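Long-range contacts in pyruvate kinase 1 (Trypanosoma brucei brucei, PDB 4KCT), which catalyses the transfer of the phosphoryl group of phosphoenolpyruvate to ADP, yielding pyruvate and ATP, and also has an intrinsic decarboxylase activity: residues Lys395-Leu400 with Val476-His481; Lys412-Cys417 with Val434-Val439; Val441-Ala446 with Glu455-Leu460. One frame throughout, in Å; residues are numbered along the deposited sequence.

Interaction 1: Lys395-Leu400 with Val476-His481; sequences KAMLVL and VVVVVH. With FDP (2,6-di-O-phosphono-beta-D-fructofuranose), chain F.
Four firm backbone hydrogen bonds join the parallel strands 396-400 and 476-481. V478 N reaches A396 O at 3.2 Å, in the carbonyl plane. L398 then uses both its backbone groups: its N donates to V478 O at 2.8 Å, while its O accepts from V480 N at 2.8 Å. L400 N closes the series on V480 O at 3.2 Å, almost along the C=O axis. At the beginning of the strands the pairing loosens. K395 N makes a weak bond to V476 O, and a water spans the same pair, accepting from K395 N and donating to V476 O.

On one face of the sheet M397 runs out with CG anti to its carbonyl carbon, then bends at chi3 (68°), so that CE lies beside V478 CG1 at 4.1 Å; V399 and V480 continue this face. The other face carries L398, whose CB meets V477 CG1 at 4.1 Å, and V479.

Past the last bond, L400 O receives the hydroxyl O4 of the bound sugar FDP at 2.7 Å. Next to it L400 and H481 point the same way, with L400 CD2 3.8 Å from H481 CB. H481 has chi1 at 51°, CG sitting between the backbone N and the carbonyl carbon, and its NE2 is hydrogen-bonded to R494 on strand 492-497, a partner likely to hold the ring's rotation.

Further out, helices 377-392 and 405-412 cover the M397-V480 face, and strand 419-423 bonds to the far edge of 396-400. Two adjacent parallel strands in the middle of a layered alpha/beta domain, offering a ligand their C-terminal ends, are characteristic of binding sites in open alpha/beta sheets, here the pyruvate kinase effector site.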
loop_
_atom_site.group_PDB
_atom_site.type_symbol
_atom_site.label_atom_id
_atom_site.label_comp_id
_atom_site.label_asym_id
_atom_site.label_seq_id
_atom_site.Cartn_x
_atom_site.Cartn_y
_atom_site.Cartn_z
ATOM N N LYS A 395 -24.423 6.935 -11.614
ATOM C CA LYS A 395 -25.458 5.956 -11.241
ATOM C C LYS A 395 -25.608 4.818 -12.253
ATOM O O LYS A 395 -26.166 3.749 -11.935
ATOM C CB LYS A 395 -26.801 6.655 -11.002
ATOM C CG LYS A 395 -26.766 7.552 -9.777
ATOM C CD LYS A 395 -28.144 7.843 -9.235
ATOM C CE LYS A 395 -28.037 8.632 -7.951
ATOM N NZ LYS A 395 -29.283 9.414 -7.708
ATOM N N ALA A 396 -25.061 5.018 -13.440
ATOM C CA ALA A 396 -25.014 3.941 -14.423
ATOM C C ALA A 396 -23.895 4.148 -15.409
ATOM O O ALA A 396 -23.423 5.273 -15.613
ATOM C CB ALA A 396 -26.366 3.820 -15.170
ATOM N N MET A 397 -23.547 3.076 -16.105
ATOM C CA MET A 397 -22.715 3.179 -17.277
ATOM C C MET A 397 -23.519 2.636 -18.439
ATOM O O MET A 397 -24.461 1.868 -18.241
ATOM C CB MET A 397 -21.448 2.345 -17.081
ATOM C CG MET A 397 -20.627 2.780 -15.851
ATOM S SD MET A 397 -19.099 1.814 -15.699
ATOM C CE MET A 397 -18.173 2.386 -17.145
ATOM N N LEU A 398 -23.151 3.038 -19.641
ATOM C CA LEU A 398 -23.843 2.625 -20.846
ATOM C C LEU A 398 -22.765 2.249 -21.859
ATOM O O LEU A 398 -21.808 3.003 -22.040
ATOM C CB LEU A 398 -24.676 3.810 -21.377
ATOM C CG LEU A 398 -25.346 3.697 -22.747
ATOM C CD1 LEU A 398 -26.229 2.475 -22.797
ATOM C CD2 LEU A 398 -26.195 4.952 -22.956
ATOM N N VAL A 399 -22.872 1.059 -22.456
ATOM C CA VAL A 399 -21.883 0.605 -23.441
ATOM C C VAL A 399 -22.609 0.019 -24.658
ATOM O O VAL A 399 -23.641 -0.642 -24.510
ATOM C CB VAL A 399 -20.904 -0.455 -22.838
ATOM C CG1 VAL A 399 -21.669 -1.686 -22.307
ATOM C CG2 VAL A 399 -19.813 -0.859 -23.856
ATOM N N LEU A 400 -22.142 0.370 -25.857
ATOM C CA LEU A 400 -22.624 -0.300 -27.090
ATOM C C LEU A 400 -21.779 -1.537 -27.359
ATOM O O LEU A 400 -20.546 -1.452 -27.407
ATOM C CB LEU A 400 -22.532 0.651 -28.295
ATOM C CG LEU A 400 -23.726 1.612 -28.479
ATOM C CD1 LEU A 400 -24.096 2.269 -27.161
ATOM C CD2 LEU A 400 -23.407 2.667 -29.541
ATOM N N VAL A 476 -25.298 11.856 -13.781
ATOM C CA VAL A 476 -24.218 11.536 -14.716
ATOM C C VAL A 476 -24.253 10.054 -15.105
ATOM O O VAL A 476 -24.387 9.190 -14.256
ATOM C CB VAL A 476 -22.831 11.866 -14.132
ATOM C CG1 VAL A 476 -21.761 11.786 -15.229
ATOM C CG2 VAL A 476 -22.835 13.237 -13.518
ATOM N N VAL A 477 -24.075 9.769 -16.396
ATOM C CA VAL A 477 -23.903 8.395 -16.875
ATOM C C VAL A 477 -22.609 8.333 -17.676
ATOM O O VAL A 477 -22.269 9.291 -18.372
ATOM C CB VAL A 477 -25.063 7.986 -17.789
ATOM C CG1 VAL A 477 -24.783 6.640 -18.451
ATOM C CG2 VAL A 477 -26.347 7.893 -16.986
ATOM N N VAL A 478 -21.830 7.268 -17.493
ATOM C CA VAL A 478 -20.584 7.109 -18.255
ATOM C C VAL A 478 -20.885 6.273 -19.489
ATOM O O VAL A 478 -21.414 5.160 -19.377
ATOM C CB VAL A 478 -19.468 6.438 -17.415
ATOM C CG1 VAL A 478 -18.173 6.312 -18.265
ATOM C CG2 VAL A 478 -19.209 7.256 -16.132
ATOM N N VAL A 479 -20.566 6.808 -20.668
ATOM C CA VAL A 479 -21.035 6.225 -21.937
ATOM C C VAL A 479 -19.822 5.825 -22.771
ATOM O O VAL A 479 -18.977 6.659 -23.085
ATOM C CB VAL A 479 -21.862 7.233 -22.740
ATOM C CG1 VAL A 479 -22.337 6.629 -24.066
ATOM C CG2 VAL A 479 -23.033 7.739 -21.903
ATOM N N VAL A 480 -19.782 4.564 -23.177
ATOM C CA VAL A 480 -18.609 4.005 -23.837
ATOM C C VAL A 480 -19.039 3.442 -25.200
ATOM O O VAL A 480 -19.955 2.604 -25.279
ATOM C CB VAL A 480 -18.003 2.862 -22.996
ATOM C CG1 VAL A 480 -16.863 2.162 -23.766
ATOM C CG2 VAL A 480 -17.517 3.397 -21.627
ATOM N N HIS A 481 -18.380 3.896 -26.263
ATOM C CA HIS A 481 -18.528 3.294 -27.604
ATOM C C HIS A 481 -17.411 3.813 -28.475
ATOM O O HIS A 481 -16.432 4.347 -27.954
ATOM C CB HIS A 481 -19.911 3.593 -28.222
ATOM C CG HIS A 481 -20.295 5.064 -28.216
ATOM N ND1 HIS A 481 -19.781 5.969 -29.108
ATOM C CD2 HIS A 481 -21.247 5.755 -27.464
ATOM C CE1 HIS A 481 -20.346 7.186 -28.885
ATOM N NE2 HIS A 481 -21.262 7.052 -27.910
HETATM P P1 FDP F . -20.568 -0.081 -33.741
HETATM O O1P FDP F . -20.872 1.326 -33.273
HETATM O O2P FDP F . -21.771 -0.984 -33.638
HETATM O O3P FDP F . -19.798 -0.172 -35.048
HETATM O O1 FDP F . -17.264 -0.659 -34.371
HETATM C C1 FDP F . -17.453 0.325 -33.349
HETATM C C2 FDP F . -18.239 -0.305 -32.206
HETATM O O2 FDP F . -19.571 -0.725 -32.615
HETATM C C3 FDP F . -18.335 0.600 -30.983
HETATM O O3 FDP F . -19.278 1.652 -31.168
HETATM C C4 FDP F . -18.814 -0.395 -29.939
HETATM O O4 FDP F . -18.660 0.080 -28.590
HETATM C C5 FDP F . -17.914 -1.583 -30.242
HETATM O O5 FDP F . -17.555 -1.456 -31.667
HETATM C C6 FDP F . -18.638 -2.896 -29.975
HETATM O O6 FDP F . -17.663 -3.942 -29.972
HETATM P P2 FDP F . -18.069 -5.394 -29.383
HETATM O O4P FDP F . -18.309 -5.156 -27.882
HETATM O O5P FDP F . -19.302 -5.754 -30.153
HETATM O O6P FDP F . -16.863 -6.259 -29.657
HETATM O O HOH W 1 -25.384 9.299 -11.820
#

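Interaction 2: Lys412-Cys417 with Val434-Val439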
loop_
_atom_site.group_PDB
_atom_site.type_symbol
_atom_site.label_atom_id
_atom_site.label_comp_id
_atom_site.label_asym_id
_atom_site.label_seq_id
_atom_site.Cartn_x
_atom_site.Cartn_y
_atom_site.Cartn_z
ATOM N N LYS A 412 -15.526 -6.474 -16.092
ATOM C CA LYS A 412 -14.280 -7.001 -15.549
ATOM C C LYS A 412 -13.754 -6.057 -14.434
ATOM O O LYS A 412 -13.145 -6.514 -13.453
ATOM C CB LYS A 412 -13.239 -7.116 -16.674
ATOM C CG LYS A 412 -11.821 -7.304 -16.197
ATOM C CD LYS A 412 -10.874 -7.494 -17.404
ATOM C CE LYS A 412 -9.459 -7.815 -16.917
ATOM N NZ LYS A 412 -8.537 -8.056 -18.061
ATOM N N TYR A 413 -13.974 -4.753 -14.597
ATOM C CA TYR A 413 -13.433 -3.766 -13.640
ATOM C C TYR A 413 -14.400 -3.438 -12.506
ATOM O O TYR A 413 -14.070 -2.659 -11.608
ATOM C CB TYR A 413 -12.940 -2.499 -14.363
ATOM C CG TYR A 413 -11.661 -2.769 -15.121
ATOM C CD1 TYR A 413 -10.436 -2.869 -14.427
ATOM C CD2 TYR A 413 -11.707 -3.265 -16.423
ATOM C CE1 TYR A 413 -9.259 -3.231 -15.093
ATOM C CE2 TYR A 413 -10.545 -3.699 -17.067
ATOM C CZ TYR A 413 -9.335 -3.699 -16.381
ATOM O OH TYR A 413 -8.192 -4.168 -17.005
ATOM N N ARG A 414 -15.505 -4.183 -12.444
ATOM C CA ARG A 414 -16.317 -4.234 -11.227
ATOM C C ARG A 414 -16.810 -2.832 -10.779
ATOM O O ARG A 414 -16.549 -2.413 -9.657
ATOM C CB ARG A 414 -15.518 -4.904 -10.093
ATOM C CG ARG A 414 -15.216 -6.414 -10.311
ATOM C CD ARG A 414 -16.352 -7.117 -11.019
ATOM N NE ARG A 414 -16.413 -8.573 -10.757
ATOM C CZ ARG A 414 -16.866 -9.473 -11.639
ATOM N NH1 ARG A 414 -17.070 -10.742 -11.258
ATOM N NH2 ARG A 414 -17.261 -9.081 -12.859
ATOM N N PRO A 415 -17.483 -2.091 -11.669
ATOM C CA PRO A 415 -18.139 -0.876 -11.185
ATOM C C PRO A 415 -19.177 -1.196 -10.096
ATOM O O PRO A 415 -19.614 -2.356 -9.970
ATOM C CB PRO A 415 -18.842 -0.327 -12.448
ATOM C CG PRO A 415 -19.064 -1.524 -13.319
ATOM C CD PRO A 415 -17.843 -2.404 -13.067
ATOM N N ASN A 416 -19.614 -0.174 -9.343
ATOM C CA ASN A 416 -20.623 -0.423 -8.311
ATOM C C ASN A 416 -22.046 -0.089 -8.806
ATOM O O ASN A 416 -22.980 -0.057 -8.021
ATOM C CB ASN A 416 -20.292 0.323 -7.018
ATOM C CG ASN A 416 -20.365 1.820 -7.185
ATOM O OD1 ASN A 416 -20.868 2.302 -8.200
ATOM N ND2 ASN A 416 -20.004 2.566 -6.132
ATOM N N CYS A 417 -22.181 0.240 -10.090
ATOM C CA CYS A 417 -23.492 0.648 -10.651
ATOM C C CYS A 417 -23.872 -0.317 -11.766
ATOM O O CYS A 417 -23.022 -1.040 -12.242
ATOM C CB CYS A 417 -23.412 2.076 -11.220
ATOM S SG CYS A 417 -22.106 2.297 -12.466
ATOM N N VAL A 434 -24.813 -13.969 -17.836
ATOM C CA VAL A 434 -23.806 -14.497 -16.890
ATOM C C VAL A 434 -22.749 -13.483 -16.439
ATOM O O VAL A 434 -21.799 -13.845 -15.769
ATOM C CB VAL A 434 -23.126 -15.789 -17.362
ATOM C CG1 VAL A 434 -24.147 -16.908 -17.497
ATOM C CG2 VAL A 434 -22.399 -15.562 -18.687
ATOM N N THR A 435 -22.945 -12.210 -16.762
ATOM C CA THR A 435 -21.906 -11.232 -16.502
ATOM C C THR A 435 -22.377 -10.198 -15.503
ATOM O O THR A 435 -23.453 -9.607 -15.664
ATOM C CB THR A 435 -21.442 -10.572 -17.814
ATOM O OG1 THR A 435 -20.597 -11.506 -18.509
ATOM C CG2 THR A 435 -20.649 -9.322 -17.524
ATOM N N ARG A 436 -21.605 -10.032 -14.420
ATOM C CA ARG A 436 -22.032 -9.195 -13.303
ATOM C C ARG A 436 -22.434 -7.791 -13.789
ATOM O O ARG A 436 -21.675 -7.157 -14.550
ATOM C CB ARG A 436 -20.892 -9.097 -12.276
ATOM C CG ARG A 436 -21.243 -8.315 -10.997
ATOM C CD ARG A 436 -20.008 -8.250 -10.082
ATOM N NE ARG A 436 -20.266 -7.482 -8.864
ATOM C CZ ARG A 436 -20.144 -6.155 -8.768
ATOM N NH1 ARG A 436 -20.436 -5.557 -7.621
ATOM N NH2 ARG A 436 -19.724 -5.425 -9.809
ATOM N N SER A 437 -23.552 -7.265 -13.252
ATOM C CA SER A 437 -23.958 -5.819 -13.415
ATOM C C SER A 437 -24.689 -5.462 -14.706
ATOM O O SER A 437 -25.271 -4.393 -14.798
ATOM C CB SER A 437 -22.754 -4.875 -13.280
ATOM O OG SER A 437 -22.027 -5.177 -12.119
ATOM N N VAL A 438 -24.557 -6.291 -15.736
ATOM C CA VAL A 438 -25.000 -5.909 -17.081
ATOM C C VAL A 438 -26.493 -6.098 -17.211
ATOM O O VAL A 438 -27.050 -7.073 -16.674
ATOM C CB VAL A 438 -24.274 -6.718 -18.190
ATOM C CG1 VAL A 438 -24.850 -6.379 -19.555
ATOM C CG2 VAL A 438 -22.789 -6.382 -18.169
ATOM N N VAL A 439 -27.153 -5.077 -17.762
ATOM C CA VAL A 439 -28.568 -5.153 -18.105
ATOM C C VAL A 439 -28.683 -4.767 -19.584
ATOM O O VAL A 439 -28.179 -3.721 -19.986
ATOM C CB VAL A 439 -29.393 -4.161 -17.248
ATOM C CG1 VAL A 439 -30.866 -4.210 -17.644
ATOM C CG2 VAL A 439 -29.245 -4.498 -15.762
HETATM O O HOH W 2 -22.486 -3.197 -10.434
#
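R436 stretches out straight, CG anti to the backbone N (chi1 -176°) and the chain extended as far as NE, before chi4 (-86°) turns its guanidinium out of line. R414 instead bends at chi2, which brings its own guanidinium beneath that extended chain. R436 CD thus rests over the centre of the R414 guanidinium, 3.7 Å from R414 CZ, and R436 CB lies 3.7 Å from R414 NH2. The two chains cross obliquely, bringing the like charges near, NE of R414 to NE of R436 at 4.4 Å. The repulsion is probably eased by D326, which forms a salt bridge with R414 NH2; R414 NH1 goes to G324 O.

Beyond the crossing, R436 NH2 donates to P415 O at 3.1 Å, in the guanidinium plane and nearly straight (167°). The same carbonyl accepts from a water that also donates to C417 O and accepts from S437 OG at 2.6 Å. R436 and S437 are the middle residues of a type II turn, T435 to V438.

This turn leads into edge strand 438-442 and faces the loop between helix 405-412 and strand 419-423. R414 packs on helix 362-369 and P415 on helix 377-392, while G324 and D326 precede barrel strand 327-330.

Interaction 3: Val441-Ala446 with Glu455-Leu460. With FDP (2,6-di-O-phosphono-beta-D-fructofuranose), chain F.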
loop_
_atom_site.group_PDB
_atom_site.type_symbol
_atom_site.label_atom_id
_atom_site.label_comp_id
_atom_site.label_asym_id
_atom_site.label_seq_id
_atom_site.Cartn_x
_atom_site.Cartn_y
_atom_site.Cartn_z
ATOM N N VAL A 441 -30.344 -4.098 -23.490
ATOM C CA VAL A 441 -31.465 -3.584 -24.260
ATOM C C VAL A 441 -31.180 -3.853 -25.719
ATOM O O VAL A 441 -30.079 -3.582 -26.198
ATOM C CB VAL A 441 -31.625 -2.050 -24.101
ATOM C CG1 VAL A 441 -32.974 -1.611 -24.651
ATOM C CG2 VAL A 441 -31.509 -1.662 -22.654
ATOM N N PHE A 442 -32.174 -4.357 -26.436
ATOM C CA PHE A 442 -31.979 -4.714 -27.826
ATOM C C PHE A 442 -32.269 -3.528 -28.753
ATOM O O PHE A 442 -33.339 -2.915 -28.676
ATOM C CB PHE A 442 -32.886 -5.886 -28.175
ATOM C CG PHE A 442 -32.827 -6.292 -29.621
ATOM C CD1 PHE A 442 -31.631 -6.700 -30.193
ATOM C CD2 PHE A 442 -33.986 -6.293 -30.402
ATOM C CE1 PHE A 442 -31.593 -7.140 -31.519
ATOM C CE2 PHE A 442 -33.958 -6.730 -31.711
ATOM C CZ PHE A 442 -32.757 -7.135 -32.281
ATOM N N TYR A 443 -31.326 -3.223 -29.637
ATOM C CA TYR A 443 -31.547 -2.260 -30.724
ATOM C C TYR A 443 -31.746 -3.010 -32.023
ATOM O O TYR A 443 -30.843 -3.706 -32.488
ATOM C CB TYR A 443 -30.347 -1.307 -30.875
ATOM C CG TYR A 443 -30.485 -0.323 -32.069
ATOM C CD1 TYR A 443 -31.309 0.809 -31.976
ATOM C CD2 TYR A 443 -29.792 -0.529 -33.259
ATOM C CE1 TYR A 443 -31.483 1.679 -33.057
ATOM C CE2 TYR A 443 -29.952 0.347 -34.352
ATOM C CZ TYR A 443 -30.778 1.470 -34.217
ATOM O OH TYR A 443 -30.935 2.360 -35.254
ATOM N N ASP A 444 -32.927 -2.853 -32.617
ATOM C CA ASP A 444 -33.262 -3.549 -33.853
ATOM C C ASP A 444 -32.826 -2.762 -35.097
ATOM O O ASP A 444 -33.559 -1.904 -35.583
ATOM C CB ASP A 444 -34.761 -3.809 -33.903
ATOM C CG ASP A 444 -35.147 -4.795 -34.997
ATOM O OD1 ASP A 444 -34.401 -4.914 -35.993
ATOM O OD2 ASP A 444 -36.172 -5.475 -34.833
ATOM N N ALA A 445 -31.642 -3.071 -35.617
ATOM C CA ALA A 445 -31.037 -2.238 -36.660
ATOM C C ALA A 445 -31.749 -2.428 -38.003
ATOM O O ALA A 445 -31.869 -1.485 -38.785
ATOM C CB ALA A 445 -29.554 -2.536 -36.796
ATOM N N ALA A 446 -32.310 -3.617 -38.218
ATOM C CA ALA A 446 -33.146 -3.856 -39.397
ATOM C C ALA A 446 -34.402 -2.977 -39.383
ATOM O O ALA A 446 -34.831 -2.489 -40.419
ATOM C CB ALA A 446 -33.514 -5.328 -39.514
ATOM N N GLU A 455 -26.016 7.582 -32.213
ATOM C CA GLU A 455 -26.988 8.421 -31.489
ATOM C C GLU A 455 -28.322 7.706 -31.139
ATOM O O GLU A 455 -28.893 7.939 -30.073
ATOM C CB GLU A 455 -27.260 9.712 -32.263
ATOM C CG GLU A 455 -26.045 10.613 -32.385
ATOM C CD GLU A 455 -25.560 11.117 -31.027
ATOM O OE1 GLU A 455 -24.367 11.459 -30.907
ATOM O OE2 GLU A 455 -26.360 11.130 -30.067
ATOM N N LYS A 456 -28.829 6.866 -32.043
ATOM C CA LYS A 456 -30.075 6.148 -31.770
ATOM C C LYS A 456 -29.870 5.151 -30.634
ATOM O O LYS A 456 -30.717 5.008 -29.751
ATOM C CB LYS A 456 -30.580 5.419 -33.024
ATOM C CG LYS A 456 -31.119 6.363 -34.095
ATOM C CD LYS A 456 -31.310 5.642 -35.421
ATOM C CE LYS A 456 -31.907 6.568 -36.461
ATOM N NZ LYS A 456 -32.363 5.763 -37.622
ATOM N N ARG A 457 -28.762 4.428 -30.682
ATOM C CA ARG A 457 -28.484 3.482 -29.633
ATOM C C ARG A 457 -28.246 4.137 -28.294
ATOM O O ARG A 457 -28.694 3.633 -27.266
ATOM C CB ARG A 457 -27.338 2.545 -30.023
ATOM C CG ARG A 457 -27.801 1.460 -30.979
ATOM C CD ARG A 457 -26.630 0.680 -31.531
ATOM N NE ARG A 457 -25.742 1.510 -32.334
ATOM C CZ ARG A 457 -24.513 1.141 -32.674
ATOM N NH1 ARG A 457 -24.001 0.011 -32.169
ATOM N NH2 ARG A 457 -23.779 1.901 -33.493
ATOM N N VAL A 458 -27.544 5.269 -28.288
ATOM C CA VAL A 458 -27.308 5.962 -27.029
ATOM C C VAL A 458 -28.604 6.468 -26.445
ATOM O O VAL A 458 -28.836 6.346 -25.248
ATOM C CB VAL A 458 -26.280 7.105 -27.169
ATOM C CG1 VAL A 458 -26.288 7.992 -25.925
ATOM C CG2 VAL A 458 -24.880 6.527 -27.406
ATOM N N LYS A 459 -29.443 7.058 -27.290
ATOM C CA LYS A 459 -30.775 7.471 -26.859
ATOM C C LYS A 459 -31.586 6.315 -26.260
ATOM O O LYS A 459 -32.194 6.468 -25.207
ATOM C CB LYS A 459 -31.543 8.143 -28.008
ATOM C CG LYS A 459 -32.957 8.604 -27.645
ATOM C CD LYS A 459 -33.513 9.545 -28.717
ATOM C CE LYS A 459 -35.036 9.636 -28.663
ATOM N NZ LYS A 459 -35.564 9.613 -27.265
ATOM N N LEU A 460 -31.582 5.158 -26.920
ATOM C CA LEU A 460 -32.317 3.999 -26.418
ATOM C C LEU A 460 -31.820 3.634 -25.022
ATOM O O LEU A 460 -32.620 3.424 -24.080
ATOM C CB LEU A 460 -32.132 2.806 -27.372
ATOM C CG LEU A 460 -32.927 1.518 -27.123
ATOM C CD1 LEU A 460 -34.430 1.764 -27.285
ATOM C CD2 LEU A 460 -32.455 0.437 -28.103
HETATM P P1 FDP F . -20.568 -0.081 -33.741
HETATM O O1P FDP F . -20.872 1.326 -33.273
HETATM O O2P FDP F . -21.771 -0.984 -33.638
HETATM O O3P FDP F . -19.798 -0.172 -35.048
HETATM O O1 FDP F . -17.264 -0.659 -34.371
HETATM C C1 FDP F . -17.453 0.325 -33.349
HETATM C C2 FDP F . -18.239 -0.305 -32.206
HETATM O O2 FDP F . -19.571 -0.725 -32.615
HETATM C C3 FDP F . -18.335 0.600 -30.983
HETATM O O3 FDP F . -19.278 1.652 -31.168
HETATM C C4 FDP F . -18.814 -0.395 -29.939
HETATM O O4 FDP F . -18.660 0.080 -28.590
HETATM C C5 FDP F . -17.914 -1.583 -30.242
HETATM O O5 FDP F . -17.555 -1.456 -31.667
HETATM C C6 FDP F . -18.638 -2.896 -29.975
HETATM O O6 FDP F . -17.663 -3.942 -29.972
HETATM P P2 FDP F . -18.069 -5.394 -29.383
HETATM O O4P FDP F . -18.309 -5.156 -27.882
HETATM O O5P FDP F . -19.302 -5.754 -30.153
HETATM O O6P FDP F . -16.863 -6.259 -29.657
#
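Helix 455-467 is the connection of a right-handed beta-alpha-beta crossover from strand 438-442 to strand 476-481, and its first turns pack on the end of the strand it follows. Y443 carries most of the contact. With CG anti to the backbone N, its ring offers a face to R457, whose CG makes a CH-pi contact 3.7 Å from the Y443 ring centroid. L460 CD2 comes at the ring edge and touches F442 O at 3.5 Å, while L460 CG meets V441 CG1 at 4.0 Å. At the phenol end K456 CD lies 3.3 Å from Y443 OH, which is itself hydrogen-bonded to G449 O; the amino group of K456 goes on to S448 O.

Past the tyrosine, R457 bends at chi3 (-64°) and presents its guanidinium edge-on to the 2-phosphate of FDP. NH1 of R457 donates to O2P at 2.8 Å and NH2 of R457 to O1P at 3.0 Å, a two-pronged grip. R457 NE forms a salt bridge with D451; the tyrosine face and this carboxylate probably position the group together. A bidentate arginine-phosphate pair is a common feature of phosphate-binding sites, here the effector pocket of a trypanosomatid pyruvate kinase.

In the fold
Following the chain, strand 396-400 opens the long loop that interaction 1 closes at 476-481, and the other two contacts nest inside it. Interaction 2 comes first, joining the loop after helix 405-412 to the turn before strand 438-442. Interaction 3 follows in series along that same strand, folding it onto helix 455-467. None of the loops cross. Interaction 2 meets interaction 1 where C417 packs on A396 and M397; interaction 3 meets it where V458 lies against V479 and H481. Interaction 2 lies at the start of edge strand 438-442, next to the barrel, whereas interactions 1 and 3 both reach FDP, from the strand ends and the helix respectively.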